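Local coordinates for regulatory protein (Bacillus megaterium, PDB 4UA1) that regulates transcription as a dual-function, mercury(II)-responsive MerR-family DNA-binding protein, probably repressing the mercury-resistance operon without the ion and activating it when the ion is bound, at the interface of chains A and B. Coordinates in Å, arbitrary orientation; residue numbers count along the deposited sequence, not the author numbering. Chains: chain A/B, Regulatory protein.

The interface of chains A and B. Residues chain A 115, 118, 120, 122-124; chain B 77-80.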
ATOM      1  N   PRO A 115      -2.240 -27.344 -16.623  1.00 31.72           N
ATOM      2  CA  PRO A 115      -2.544 -28.773 -16.828  1.00 31.10           C
ATOM      3  C   PRO A 115      -2.135 -29.642 -15.625  1.00 31.08           C
ATOM      4  O   PRO A 115      -1.420 -29.161 -14.729  1.00 30.17           O
ATOM      5  CB  PRO A 115      -1.713 -29.144 -18.063  1.00 31.67           C
ATOM      6  CG  PRO A 115      -0.589 -28.179 -18.075  1.00 30.75           C
ATOM      7  CD  PRO A 115      -1.152 -26.877 -17.508  1.00 29.85           C
ATOM      8  N   LYS A 118       2.604 -30.569 -14.885  1.00 33.69           N
ATOM      9  CA  LYS A 118       3.152 -29.234 -14.902  1.00 30.55           C
ATOM     10  C   LYS A 118       4.643 -29.257 -15.146  1.00 30.88           C
ATOM     11  O   LYS A 118       5.304 -28.231 -15.003  1.00 32.61           O
ATOM     12  CB  LYS A 118       2.803 -28.519 -13.604  1.00 29.73           C
ATOM     13  CG  LYS A 118       1.295 -28.497 -13.358  1.00 29.58           C
ATOM     14  CD  LYS A 118       0.899 -27.624 -12.168  1.00 28.73           C
ATOM     15  CE  LYS A 118      -0.598 -27.628 -11.964  1.00 28.79           C
ATOM     16  NZ  LYS A 118      -1.108 -29.017 -12.029  1.00 30.00           N
ATOM     17  N   ILE A 120       6.809 -28.805 -17.558  1.00 34.67           N
ATOM     18  CA  ILE A 120       6.798 -28.316 -18.943  1.00 33.34           C
ATOM     19  C   ILE A 120       7.257 -26.867 -18.980  1.00 34.64           C
ATOM     20  O   ILE A 120       7.274 -26.155 -17.947  1.00 33.65           O
ATOM     21  CB  ILE A 120       5.404 -28.399 -19.617  1.00 36.65           C
ATOM     22  CG1 ILE A 120       4.332 -27.765 -18.722  1.00 35.23           C
ATOM     23  CG2 ILE A 120       5.046 -29.841 -19.990  1.00 34.07           C
ATOM     24  CD1 ILE A 120       2.963 -27.823 -19.311  1.00 32.51           C
ATOM     25  N   GLU A 122       5.809 -24.538 -21.148  1.00 35.18           N
ATOM     26  CA  GLU A 122       4.645 -23.696 -21.413  1.00 35.28           C
ATOM     27  C   GLU A 122       3.828 -23.531 -20.146  1.00 33.77           C
ATOM     28  O   GLU A 122       3.339 -24.524 -19.609  1.00 57.56           O
ATOM     29  CB  GLU A 122       3.698 -24.330 -22.445  1.00 41.91           C
ATOM     30  CG  GLU A 122       4.239 -24.804 -23.783  1.00 43.10           C
ATOM     31  CD  GLU A 122       4.583 -26.303 -23.762  1.00 41.00           C
ATOM     32  OE1 GLU A 122       4.485 -26.968 -24.819  1.00 40.40           O
ATOM     33  OE2 GLU A 122       4.846 -26.847 -22.672  1.00 37.23           O
ATOM     34  N   CYS A 123       3.674 -22.318 -19.638  1.00 31.26           N
ATOM     35  CA  CYS A 123       2.736 -22.129 -18.523  1.00 30.23           C
ATOM     36  C   CYS A 123       1.582 -21.218 -18.952  1.00 30.32           C
ATOM     37  O   CYS A 123       1.787 -20.045 -19.296  1.00 35.00           O
ATOM     38  CB  CYS A 123       3.426 -21.557 -17.289  1.00 29.48           C
ATOM     39  SG  CYS A 123       2.269 -21.124 -15.936  1.00 28.33           S
ATOM     40  N   PRO A 124       0.365 -21.748 -18.937  1.00 29.03           N
ATOM     41  CA  PRO A 124      -0.826 -20.956 -19.271  1.00 29.30           C
ATOM     42  C   PRO A 124      -0.956 -19.666 -18.458  1.00 28.53           C
ATOM     43  O   PRO A 124      -1.502 -18.689 -18.957  1.00 29.02           O
ATOM     44  CB  PRO A 124      -1.980 -21.904 -18.938  1.00 29.36           C
ATOM     45  CG  PRO A 124      -1.374 -23.279 -19.025  1.00 29.60           C
ATOM     46  CD  PRO A 124       0.052 -23.143 -18.603  1.00 29.05           C
TER
ATOM     47  N   ALA B  77      10.581 -27.400 -14.922  1.00 41.21           N
ATOM     48  CA  ALA B  77       9.135 -27.328 -14.877  1.00 39.61           C
ATOM     49  C   ALA B  77       8.732 -25.903 -14.574  1.00 36.12           C
ATOM     50  O   ALA B  77       8.572 -25.516 -13.417  1.00 29.48           O
ATOM     51  CB  ALA B  77       8.594 -28.275 -13.825  1.00 31.31           C
ATOM     52  N   LYS B  78       8.448 -25.155 -15.632  1.00 43.38           N
ATOM     53  CA  LYS B  78       8.176 -23.737 -15.465  1.00 42.06           C
ATOM     54  C   LYS B  78       6.723 -23.573 -15.059  1.00 36.82           C
ATOM     55  O   LYS B  78       6.390 -22.773 -14.197  1.00 27.32           O
ATOM     56  CB  LYS B  78       8.502 -22.958 -16.736  1.00 29.15           C
ATOM     57  CG  LYS B  78       9.918 -23.124 -17.186  1.00 27.47           C
ATOM     58  CD  LYS B  78      10.238 -22.150 -18.313  1.00 28.71           C
ATOM     59  CE  LYS B  78      11.653 -22.383 -18.862  1.00 40.46           C
ATOM     60  NZ  LYS B  78      12.680 -22.379 -17.776  1.00 28.16           N
ATOM     61  N   CYS B  79       5.859 -24.355 -15.687  1.00 31.85           N
ATOM     62  CA  CYS B  79       4.462 -24.350 -15.343  1.00 30.38           C
ATOM     63  C   CYS B  79       4.261 -24.671 -13.848  1.00 31.27           C
ATOM     64  O   CYS B  79       3.517 -23.976 -13.152  1.00 30.86           O
ATOM     65  CB  CYS B  79       3.724 -25.340 -16.233  1.00 30.29           C
ATOM     66  SG  CYS B  79       2.008 -25.568 -15.807  1.00 31.25           S
ATOM     67  N   ARG B  80       4.957 -25.686 -13.342  1.00 28.60           N
ATOM     68  CA  ARG B  80       4.822 -26.041 -11.931  1.00 35.43           C
ATOM     69  C   ARG B  80       5.274 -24.885 -11.013  1.00 28.79           C
ATOM     70  O   ARG B  80       4.606 -24.571 -10.011  1.00 28.91           O
ATOM     71  CB  ARG B  80       5.625 -27.317 -11.619  1.00 34.46           C
ATOM     72  CG  ARG B  80       5.570 -27.754 -10.162  1.00 33.53           C
ATOM     73  CD  ARG B  80       6.693 -28.728  -9.849  1.00 35.50           C
ATOM     74  NE  ARG B  80       7.974 -28.030  -9.930  1.00 56.32           N
ATOM     75  CZ  ARG B  80       9.162 -28.627  -9.985  1.00 49.30           C
ATOM     76  NH1 ARG B  80       9.236 -29.955  -9.970  1.00 38.20           N
ATOM     77  NH2 ARG B  80      10.277 -27.889 -10.065  1.00 38.60           N
TER
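A:Ile120 and A:Cys123, in the metal-binding loop of one subunit, meet B:Cys79 at the start of the partner's long helix 78-112, a loop-to-helix-start part of the homodimer interface that is repeated with the chains exchanged and brings the partner's mercury ligand, B:Cys79, to A:Cys114 and A:Cys123. It illustrates how a loop carbonyl can occupy the N-terminal end of a partner helix. The A:Ile120 O caps that end, taking two backbone N-H groups from opposite faces of its plane: B:Lys78 N at 2.8 Å, and B:Cys79 N at 3.2 Å with a nearly straight bond (169° at H). A:Lys118 packs its CB methylene against the first turn, 3.6 Å from B:Arg80 CA; a weak bond also runs from B:Arg80 N to A:Lys118 O. B:Cys79 has its SG anti to the backbone N (chi1 174°), which sets the sulfur out to the flank of the first turn, against the loop, where A:Pro115 CD and A:Lys118 CB each approach it to 3.8 Å. Beyond that methylene the extended A:Lys118 chain bends at its last torsion (chi4 47°), and its NZ reaches the carbonyl A:Pro115 O at 2.7 Å, which may brace the loop. A:Ile120 packs by its CG1 branch, 3.5 Å from B:Cys79 CB. A:Cys123 meets the helix by its CB methylene, 3.6 Å from B:Cys79 CA, and its SG lies 4.5 Å from B:Cys79 SG.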